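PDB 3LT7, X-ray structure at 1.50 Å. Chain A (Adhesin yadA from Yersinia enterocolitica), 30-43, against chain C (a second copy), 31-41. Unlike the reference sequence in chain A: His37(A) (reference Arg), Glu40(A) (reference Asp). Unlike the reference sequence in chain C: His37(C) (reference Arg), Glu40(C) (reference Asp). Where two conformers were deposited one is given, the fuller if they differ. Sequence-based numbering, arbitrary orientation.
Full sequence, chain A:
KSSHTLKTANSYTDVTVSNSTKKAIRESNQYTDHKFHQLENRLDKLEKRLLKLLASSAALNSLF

Chain A 30-43: QYTDHKFHQLENRL
Chain C (31-41) YTDHKFHQLEN

This contact is a parallel, nearly in-register coiled-coil packing of two helices from copies of one adhesin, with an apolar seam of phenylalanine and leucine bordered along one edge by polar pairs. Both stretches are helical, with i to i+4 backbone bonds such as Phe36(A) N to Thr32(A) O (2.8 Å) and Phe36(C) N to Thr32(C) O (2.7 Å). The axes approach to 10.2 Å at 12°, and the stretches bury 622 Å² in total. Register is read from CA–CA separations of 6.1 Å for Thr32(A)–Thr32(C), 6.9 Å for Phe36(A)–Phe36(C) and 7.1 Å for Leu39(A)–Glu40(C), identical residues facing each other at 32 and 36 and a one-residue offset at Leu39(A)–Glu40(C).

Knobs-into-holes packing is explicit. Thr32(C) (chi1 m) sits among Tyr31(A), Thr32(A), Lys35(A) and Phe36(A); its OG1 lies 2.9 Å from Thr32(A) OG1. The two Phe36 side chains differ despite matched register: Phe36(A) is m (chi2 22°), Phe36(C) t (chi2 93°). Phe36(A) fills a hole formed by Thr32(C), Lys35(C), Phe36(C) and Leu39(C), and Leu39(C) CD1 lies 4.3 Å from its ring centroid, 19° off the normal, a CH-pi contact over the face. Phe36(C) enters the hole of Lys35(A), Phe36(A), Gln38(A) and Leu39(A), with Lys35(A) CD over one face and Leu39(A) CG 3.6 Å from Phe36(C) CD1. Both Leu39 side chains are m,t with CA-to-CB bonds directed toward the partner helix, and Leu39(A) CD1 lies 3.3 Å from Leu39(C) CD1.

Polar contacts line one edge of this seam. Arg42(A) NH1 meets Glu40(C) OE1 at 2.8 Å in a salt bridge, the carboxylate oxygen lying near the guanidinium plane; Glu40(C) (m,m) has a CA-to-CB bond directed sideways, but its end comes nearer. Tyr31(A) (chi1 t, chi2 86°) places OH 3.1 Å from Asp33(C) OD1, near the ring plane, and a water donates to Asp33(C) OD2 at 2.7 Å.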

ATOM      1  N   GLN A  30       1.388   1.458  -7.711  1.00 12.67           N
ATOM      2  CA  GLN A  30       1.089   2.773  -8.135  1.00 12.28           C
ATOM      3  C   GLN A  30       0.115   3.432  -7.146  1.00 11.44           C
ATOM      4  O   GLN A  30       0.393   4.535  -6.625  1.00 14.08           O
ATOM      5  CB  GLN A  30       0.389   2.732  -9.493  1.00 11.89           C
ATOM      6  CG  GLN A  30       0.343   4.143 -10.114  1.00 15.53           C
ATOM      7  CD  GLN A  30       1.429   4.428 -11.130  1.00 22.09           C
ATOM      8  OE1 GLN A  30       2.641   4.297 -10.871  1.00 24.89           O
ATOM      9  NE2 GLN A  30       0.991   4.837 -12.312  1.00 24.30           N
ATOM     10  N   TYR A  31      -0.998   2.737  -6.878  1.00 11.92           N
ATOM     11  CA  TYR A  31      -2.012   3.260  -5.930  1.00  8.55           C
ATOM     12  C   TYR A  31      -1.468   3.689  -4.580  1.00  9.47           C
ATOM     13  O   TYR A  31      -1.824   4.707  -4.002  1.00 10.02           O
ATOM     14  CB  TYR A  31      -3.189   2.308  -5.807  1.00 11.70           C
ATOM     15  CG  TYR A  31      -4.307   2.802  -4.952  1.00 11.27           C
ATOM     16  CD1 TYR A  31      -5.308   3.606  -5.496  1.00 13.32           C
ATOM     17  CD2 TYR A  31      -4.452   2.374  -3.627  1.00 13.22           C
ATOM     18  CE1 TYR A  31      -6.404   4.040  -4.722  1.00 15.16           C
ATOM     19  CE2 TYR A  31      -5.554   2.835  -2.821  1.00 10.86           C
ATOM     20  CZ  TYR A  31      -6.542   3.636  -3.406  1.00 11.09           C
ATOM     21  OH  TYR A  31      -7.682   4.093  -2.708  1.00 15.69           O
ATOM     22  N   THR A  32      -0.592   2.813  -4.143  1.00  7.41           N
ATOM     23  CA  THR A  32       0.105   2.971  -2.905  1.00  9.25           C
ATOM     24  C   THR A  32       0.984   4.222  -2.955  1.00  8.29           C
ATOM     25  O   THR A  32       0.956   5.011  -1.999  1.00  9.38           O
ATOM     26  CB  THR A  32       0.914   1.786  -2.521  1.00 10.23           C
ATOM     27  OG1 THR A  32       0.056   0.674  -2.181  1.00 11.91           O
ATOM     28  CG2 THR A  32       1.652   2.157  -1.307  1.00 11.14           C
ATOM     29  N   ASP A  33       1.734   4.421  -4.039  1.00  9.81           N
ATOM     30  CA  ASP A  33       2.394   5.712  -4.194  1.00 10.57           C
ATOM     31  C   ASP A  33       1.500   6.974  -4.170  1.00 11.91           C
ATOM     32  O   ASP A  33       1.855   8.066  -3.605  1.00 14.11           O
ATOM     33  CB  ASP A  33       3.198   5.678  -5.481  1.00 11.86           C
ATOM     34  CG  ASP A  33       4.348   4.680  -5.425  1.00 11.02           C
ATOM     35  OD1 ASP A  33       4.704   4.087  -4.337  1.00 14.88           O
ATOM     36  OD2 ASP A  33       5.029   4.523  -6.468  1.00 16.12           O
ATOM     37  N   HIS A  34       0.362   6.835  -4.859  1.00 13.47           N
ATOM     38  CA  HIS A  34      -0.587   7.949  -4.962  1.00 15.54           C
ATOM     39  C   HIS A  34      -1.077   8.313  -3.588  1.00 14.97           C
ATOM     40  O   HIS A  34      -1.100   9.497  -3.260  1.00 14.95           O
ATOM     41  CB  HIS A  34      -1.779   7.662  -5.885  1.00 18.06           C
ATOM     42  CG  HIS A  34      -1.418   7.454  -7.327  1.00 22.45           C
ATOM     43  ND1 HIS A  34      -0.699   8.362  -8.078  1.00 26.89           N
ATOM     44  CD2 HIS A  34      -1.713   6.429  -8.164  1.00 24.80           C
ATOM     45  CE1 HIS A  34      -0.552   7.894  -9.307  1.00 25.72           C
ATOM     46  NE2 HIS A  34      -1.159   6.725  -9.384  1.00 27.07           N
ATOM     47  N   LYS A  35      -1.503   7.298  -2.813  1.00 15.51           N
ATOM     48  CA  LYS A  35      -2.003   7.523  -1.442  1.00 15.65           C
ATOM     49  C   LYS A  35      -0.922   7.989  -0.490  1.00 14.83           C
ATOM     50  O   LYS A  35      -1.136   8.956   0.265  1.00 15.99           O
ATOM     51  CB  LYS A  35      -2.650   6.264  -0.865  1.00 15.97           C
ATOM     52  CG  LYS A  35      -3.907   5.875  -1.533  1.00 17.09           C
ATOM     53  CD  LYS A  35      -5.022   6.828  -1.223  1.00 17.22           C
ATOM     54  CE  LYS A  35      -6.284   6.214  -1.698  1.00 15.71           C
ATOM     55  NZ  LYS A  35      -7.004   6.688  -2.959  1.00 16.13           N
ATOM     56  N   PHE A  36       0.252   7.353  -0.566  1.00 15.34           N
ATOM     57  CA  PHE A  36       1.293   7.679   0.403  1.00 15.26           C
ATOM     58  C   PHE A  36       2.001   9.018   0.129  1.00 13.71           C
ATOM     59  O   PHE A  36       2.570   9.573   1.052  1.00 15.79           O
ATOM     60  CB  PHE A  36       2.274   6.519   0.662  1.00 16.75           C
ATOM     61  CG  PHE A  36       1.714   5.408   1.569  1.00 17.32           C
ATOM     62  CD1 PHE A  36       0.324   5.199   1.753  1.00 18.06           C
ATOM     63  CD2 PHE A  36       2.571   4.509   2.210  1.00 20.99           C
ATOM     64  CE1 PHE A  36      -0.178   4.164   2.595  1.00 20.16           C
ATOM     65  CE2 PHE A  36       2.083   3.475   3.018  1.00 20.05           C
ATOM     66  CZ  PHE A  36       0.686   3.303   3.230  1.00 19.06           C
ATOM     67  N   HIS A  37       1.889   9.551  -1.104  1.00 11.64           N
ATOM     68  CA  HIS A  37       2.349  10.941  -1.496  1.00 12.15           C
ATOM     69  C   HIS A  37       1.605  11.981  -0.642  1.00 11.36           C
ATOM     70  O   HIS A  37       2.145  13.012  -0.245  1.00 13.96           O
ATOM     71  CB  HIS A  37       1.997  11.241  -2.989  1.00 13.68           C
ATOM     72  CG  HIS A  37       2.801  12.352  -3.646  1.00 18.99           C
ATOM     73  ND1 HIS A  37       3.103  13.559  -3.057  1.00 21.68           N
ATOM     74  CD2 HIS A  37       3.367  12.397  -4.878  1.00 21.12           C
ATOM     75  CE1 HIS A  37       3.817  14.302  -3.890  1.00 24.18           C
ATOM     76  NE2 HIS A  37       3.990  13.616  -5.007  1.00 25.51           N
ATOM     77  N   GLN A  38       0.318  11.727  -0.411  1.00 12.88           N
ATOM     78  CA  GLN A  38      -0.573  12.695   0.269  1.00 13.36           C
ATOM     79  C   GLN A  38      -0.138  12.838   1.756  1.00 12.63           C
ATOM     80  O   GLN A  38      -0.086  13.949   2.319  1.00 15.61           O
ATOM     81  CB  GLN A  38      -2.062  12.280   0.135  1.00 13.92           C
ATOM     82  CG  GLN A  38      -2.569  12.114  -1.303  1.00 17.32           C
ATOM     83  CD  GLN A  38      -4.023  11.659  -1.416  1.00 20.33           C
ATOM     84  OE1 GLN A  38      -4.827  11.805  -0.479  1.00 21.72           O
ATOM     85  NE2 GLN A  38      -4.379  11.124  -2.590  1.00 24.36           N
ATOM     86  N   LEU A  39       0.215  11.702   2.351  1.00 13.19           N
ATOM     87  CA  LEU A  39       0.783  11.599   3.709  1.00 13.25           C
ATOM     88  C   LEU A  39       2.187  12.254   3.844  1.00 13.82           C
ATOM     89  O   LEU A  39       2.480  13.027   4.819  1.00 14.32           O
ATOM     90  CB  LEU A  39       0.860  10.154   4.129  1.00 14.52           C
ATOM     91  CG  LEU A  39      -0.388   9.301   4.030  1.00 17.25           C
ATOM     92  CD1 LEU A  39      -0.033   7.860   4.293  1.00 16.58           C
ATOM     93  CD2 LEU A  39      -1.377   9.857   5.021  1.00 17.84           C
ATOM     94  N   GLU A  40       3.066  11.908   2.916  1.00 14.44           N
ATOM     95  CA  GLU A  40       4.368  12.607   2.816  1.00 15.11           C
ATOM     96  C   GLU A  40       4.235  14.113   2.652  1.00 14.84           C
ATOM     97  O   GLU A  40       4.860  14.866   3.364  1.00 17.89           O
ATOM     98  CB  GLU A  40       5.284  12.057   1.748  1.00 15.79           C
ATOM     99  CG  GLU A  40       5.644  10.634   2.009  1.00 20.11           C
ATOM    100  CD  GLU A  40       6.005   9.892   0.767  1.00 22.85           C
ATOM    101  OE1 GLU A  40       5.451  10.172  -0.335  1.00 23.25           O
ATOM    102  OE2 GLU A  40       6.840   8.988   0.884  1.00 28.20           O
ATOM    103  N   ASN A  41       3.423  14.579   1.721  1.00 15.38           N
ATOM    104  CA  ASN A  41       3.271  16.025   1.600  1.00 14.21           C
ATOM    105  C   ASN A  41       2.714  16.709   2.857  1.00 13.76           C
ATOM    106  O   ASN A  41       3.122  17.820   3.192  1.00 14.64           O
ATOM    107  CB  ASN A  41       2.490  16.414   0.335  1.00 14.37           C
ATOM    108  CG  ASN A  41       3.260  16.088  -0.922  1.00 15.81           C
ATOM    109  OD1 ASN A  41       4.444  15.798  -0.853  1.00 18.59           O
ATOM    110  ND2 ASN A  41       2.596  16.145  -2.087  1.00 19.18           N
ATOM    111  N   ARG A  42       1.782  16.029   3.548  1.00 13.52           N
ATOM    112  CA  ARG A  42       1.225  16.550   4.785  1.00 15.06           C
ATOM    113  C   ARG A  42       2.387  16.638   5.795  1.00 14.80           C
ATOM    114  O   ARG A  42       2.551  17.655   6.488  1.00 17.63           O
ATOM    115  CB  ARG A  42       0.104  15.619   5.323  1.00 16.68           C
ATOM    116  CG  ARG A  42      -1.189  16.272   5.780  1.00 19.46           C
ATOM    117  CD  ARG A  42      -2.030  15.331   6.703  1.00 21.68           C
ATOM    118  NE  ARG A  42      -2.460  15.936   7.970  1.00 26.90           N
ATOM    119  CZ  ARG A  42      -3.526  15.525   8.680  1.00 26.74           C
ATOM    120  NH1 ARG A  42      -4.264  14.506   8.252  1.00 30.25           N
ATOM    121  NH2 ARG A  42      -3.855  16.131   9.823  1.00 28.03           N
ATOM    122  N   LEU A  43       3.191  15.581   5.842  1.00 14.46           N
ATOM    123  CA  LEU A  43       4.353  15.520   6.779  1.00 15.44           C
ATOM    124  C   LEU A  43       5.404  16.579   6.515  1.00 15.74           C
ATOM    125  O   LEU A  43       5.924  17.180   7.469  1.00 15.81           O
ATOM    126  CB  LEU A  43       4.980  14.140   6.838  1.00 15.81           C
ATOM    127  CG  LEU A  43       6.003  13.925   7.957  1.00 17.29           C
ATOM    128  CD1 LEU A  43       5.305  14.011   9.317  1.00 21.02           C
ATOM    129  CD2 LEU A  43       6.540  12.536   7.731  1.00 19.77           C
TER
ATOM    130  N   TYR C  31      -5.993  -2.776   1.468  1.00 11.90           N
ATOM    131  CA  TYR C  31      -5.029  -2.845   2.583  1.00 11.31           C
ATOM    132  C   TYR C  31      -4.225  -1.532   2.700  1.00 11.93           C
ATOM    133  O   TYR C  31      -4.092  -0.951   3.785  1.00 13.43           O
ATOM    134  CB  TYR C  31      -4.149  -4.078   2.408  1.00 13.20           C
ATOM    135  CG  TYR C  31      -3.041  -4.181   3.434  1.00 11.35           C
ATOM    136  CD1 TYR C  31      -3.277  -4.732   4.684  1.00 16.33           C
ATOM    137  CD2 TYR C  31      -1.778  -3.742   3.131  1.00 13.57           C
ATOM    138  CE1 TYR C  31      -2.263  -4.816   5.632  1.00 14.82           C
ATOM    139  CE2 TYR C  31      -0.729  -3.829   4.081  1.00 13.29           C
ATOM    140  CZ  TYR C  31      -0.983  -4.383   5.296  1.00 15.18           C
ATOM    141  OH  TYR C  31       0.046  -4.493   6.174  1.00 20.60           O
ATOM    142  N   THR C  32      -3.637  -1.083   1.599  1.00 12.24           N
ATOM    143  CA  THR C  32      -3.186   0.303   1.509  1.00 11.81           C
ATOM    144  C   THR C  32      -4.073   1.319   2.275  1.00 10.61           C
ATOM    145  O   THR C  32      -3.537   2.111   3.063  1.00 11.59           O
ATOM    146  CB  THR C  32      -3.148   0.743   0.063  1.00 11.02           C
ATOM    147  OG1 THR C  32      -2.211  -0.090  -0.605  1.00 11.45           O
ATOM    148  CG2 THR C  32      -2.782   2.208  -0.084  1.00 11.05           C
ATOM    149  N   ASP C  33      -5.426   1.253   2.093  1.00 10.88           N
ATOM    150  CA  ASP C  33      -6.352   2.267   2.597  1.00 12.83           C
ATOM    151  C   ASP C  33      -6.365   2.183   4.088  1.00 13.81           C
ATOM    152  O   ASP C  33      -6.509   3.206   4.789  1.00 15.93           O
ATOM    153  CB  ASP C  33      -7.766   2.028   2.075  1.00 12.75           C
ATOM    154  CG  ASP C  33      -7.926   2.475   0.676  1.00 12.67           C
ATOM    155  OD1 ASP C  33      -7.029   3.212   0.224  1.00 15.09           O
ATOM    156  OD2 ASP C  33      -8.960   2.132   0.042  1.00 15.16           O
ATOM    157  N   HIS C  34      -6.194   0.950   4.571  1.00 15.13           N
ATOM    158  CA  HIS C  34      -6.258   0.717   5.990  1.00 15.58           C
ATOM    159  C   HIS C  34      -4.969   1.273   6.621  1.00 15.12           C
ATOM    160  O   HIS C  34      -4.996   1.806   7.721  1.00 17.13           O
ATOM    161  CB  HIS C  34      -6.477  -0.768   6.277  1.00 16.61           C
ATOM    162  CG  HIS C  34      -5.788  -1.242   7.526  1.00 18.72           C
ATOM    163  ND1 HIS C  34      -6.101  -0.757   8.777  1.00 23.80           N
ATOM    164  CD2 HIS C  34      -4.795  -2.143   7.707  1.00 24.91           C
ATOM    165  CE1 HIS C  34      -5.345  -1.362   9.679  1.00 25.93           C
ATOM    166  NE2 HIS C  34      -4.545  -2.205   9.056  1.00 26.95           N
ATOM    167  N   LYS C  35      -3.857   1.163   5.877  1.00 12.67           N
ATOM    168  CA  LYS C  35      -2.596   1.631   6.341  1.00 14.12           C
ATOM    169  C   LYS C  35      -2.537   3.153   6.235  1.00 11.90           C
ATOM    170  O   LYS C  35      -2.022   3.780   7.104  1.00 14.50           O
ATOM    171  CB  LYS C  35      -1.447   1.021   5.555  1.00 13.72           C
ATOM    172  CG  LYS C  35      -1.430  -0.494   5.437  1.00 14.89           C
ATOM    173  CD  LYS C  35      -1.192  -1.178   6.798  1.00 20.06           C
ATOM    174  CE  LYS C  35       0.279  -1.260   7.139  1.00 20.53           C
ATOM    175  NZ  LYS C  35       0.709  -2.590   7.638  1.00 22.30           N
ATOM    176  N   PHE C  36      -3.063   3.750   5.160  1.00 11.82           N
ATOM    177  CA  PHE C  36      -3.203   5.197   5.009  1.00 11.59           C
ATOM    178  C   PHE C  36      -3.984   5.803   6.177  1.00  9.27           C
ATOM    179  O   PHE C  36      -3.588   6.827   6.716  1.00 12.35           O
ATOM    180  CB  PHE C  36      -3.880   5.468   3.671  1.00 11.77           C
ATOM    181  CG  PHE C  36      -4.235   6.883   3.370  1.00 12.95           C
ATOM    182  CD1 PHE C  36      -3.333   7.710   2.656  1.00 14.34           C
ATOM    183  CD2 PHE C  36      -5.481   7.399   3.716  1.00 13.18           C
ATOM    184  CE1 PHE C  36      -3.668   9.018   2.323  1.00 13.95           C
ATOM    185  CE2 PHE C  36      -5.816   8.724   3.388  1.00 14.10           C
ATOM    186  CZ  PHE C  36      -4.940   9.517   2.669  1.00 13.98           C
ATOM    187  N   HIS C  37      -5.102   5.154   6.562  1.00 11.46           N
ATOM    188  CA  HIS C  37      -5.894   5.664   7.687  1.00 11.06           C
ATOM    189  C   HIS C  37      -5.132   5.694   9.026  1.00 12.18           C
ATOM    190  O   HIS C  37      -5.400   6.574   9.881  1.00 14.09           O
ATOM    191  CB  HIS C  37      -7.212   4.878   7.908  1.00 10.57           C
ATOM    192  CG  HIS C  37      -8.179   4.895   6.767  1.00  8.56           C
ATOM    193  ND1 HIS C  37      -9.199   3.958   6.687  1.00 13.11           N
ATOM    194  CD2 HIS C  37      -8.346   5.725   5.729  1.00 15.19           C
ATOM    195  CE1 HIS C  37      -9.923   4.203   5.606  1.00 12.02           C
ATOM    196  NE2 HIS C  37      -9.401   5.247   4.992  1.00 16.45           N
ATOM    197  N   GLN C  38      -4.287   4.690   9.213  1.00 14.09           N
ATOM    198  CA  GLN C  38      -3.570   4.523  10.490  1.00 15.02           C
ATOM    199  C   GLN C  38      -2.531   5.666  10.589  1.00 15.68           C
ATOM    200  O   GLN C  38      -2.450   6.381  11.607  1.00 16.26           O
ATOM    201  CB  GLN C  38      -2.887   3.166  10.515  1.00 16.13           C
ATOM    202  CG  GLN C  38      -3.789   2.011  10.771  1.00 19.41           C
ATOM    203  CD  GLN C  38      -3.054   0.673  10.768  1.00 22.99           C
ATOM    204  OE1 GLN C  38      -2.118   0.449   9.980  1.00 26.24           O
ATOM    205  NE2 GLN C  38      -3.489  -0.235  11.638  1.00 25.93           N
ATOM    206  N   LEU C  39      -1.769   5.858   9.518  1.00 15.81           N
ATOM    207  CA  LEU C  39      -0.926   7.068   9.388  1.00 14.87           C
ATOM    208  C   LEU C  39      -1.674   8.395   9.577  1.00 15.41           C
ATOM    209  O   LEU C  39      -1.163   9.289  10.256  1.00 17.56           O
ATOM    210  CB  LEU C  39      -0.175   7.083   8.048  1.00 15.04           C
ATOM    211  CG  LEU C  39       0.783   5.919   7.925  1.00 17.05           C
ATOM    212  CD1 LEU C  39       1.285   5.711   6.464  1.00 19.59           C
ATOM    213  CD2 LEU C  39       1.918   6.018   8.991  1.00 20.68           C
ATOM    214  N   GLU C  40      -2.850   8.553   8.950  1.00 16.11           N
ATOM    215  CA  GLU C  40      -3.571   9.813   9.040  0.50 16.33           C
ATOM    216  C   GLU C  40      -3.987  10.116  10.485  1.00 16.83           C
ATOM    217  O   GLU C  40      -3.975  11.275  10.894  1.00 16.94           O
ATOM    218  CB  GLU C  40      -4.757   9.839   8.093  0.50 15.76           C
ATOM    219  CG  GLU C  40      -4.397  10.172   6.688  0.50 15.82           C
ATOM    220  CD  GLU C  40      -4.362  11.668   6.476  0.50 14.74           C
ATOM    221  OE1 GLU C  40      -5.366  12.296   6.849  0.50 16.72           O
ATOM    222  OE2 GLU C  40      -3.349  12.227   5.966  0.50 14.20           O
ATOM    223  N   ASN C  41      -4.301   9.050  11.230  1.00 17.37           N
ATOM    224  CA  ASN C  41      -4.614   9.110  12.671  1.00 16.98           C
ATOM    225  C   ASN C  41      -3.411   9.704  13.395  1.00 18.03           C
ATOM    226  O   ASN C  41      -3.557  10.612  14.190  1.00 19.34           O
ATOM    227  CB  ASN C  41      -4.852   7.688  13.181  1.00 18.02           C
ATOM    228  CG  ASN C  41      -5.591   7.652  14.484  1.00 19.77           C
ATOM    229  OD1 ASN C  41      -6.809   7.885  14.530  1.00 22.24           O
ATOM    230  ND2 ASN C  41      -4.873   7.331  15.568  1.00 24.01           N
TER
HETATM  231  O   HOH W   1      -9.275   1.216  -2.453  1.00 21.84           O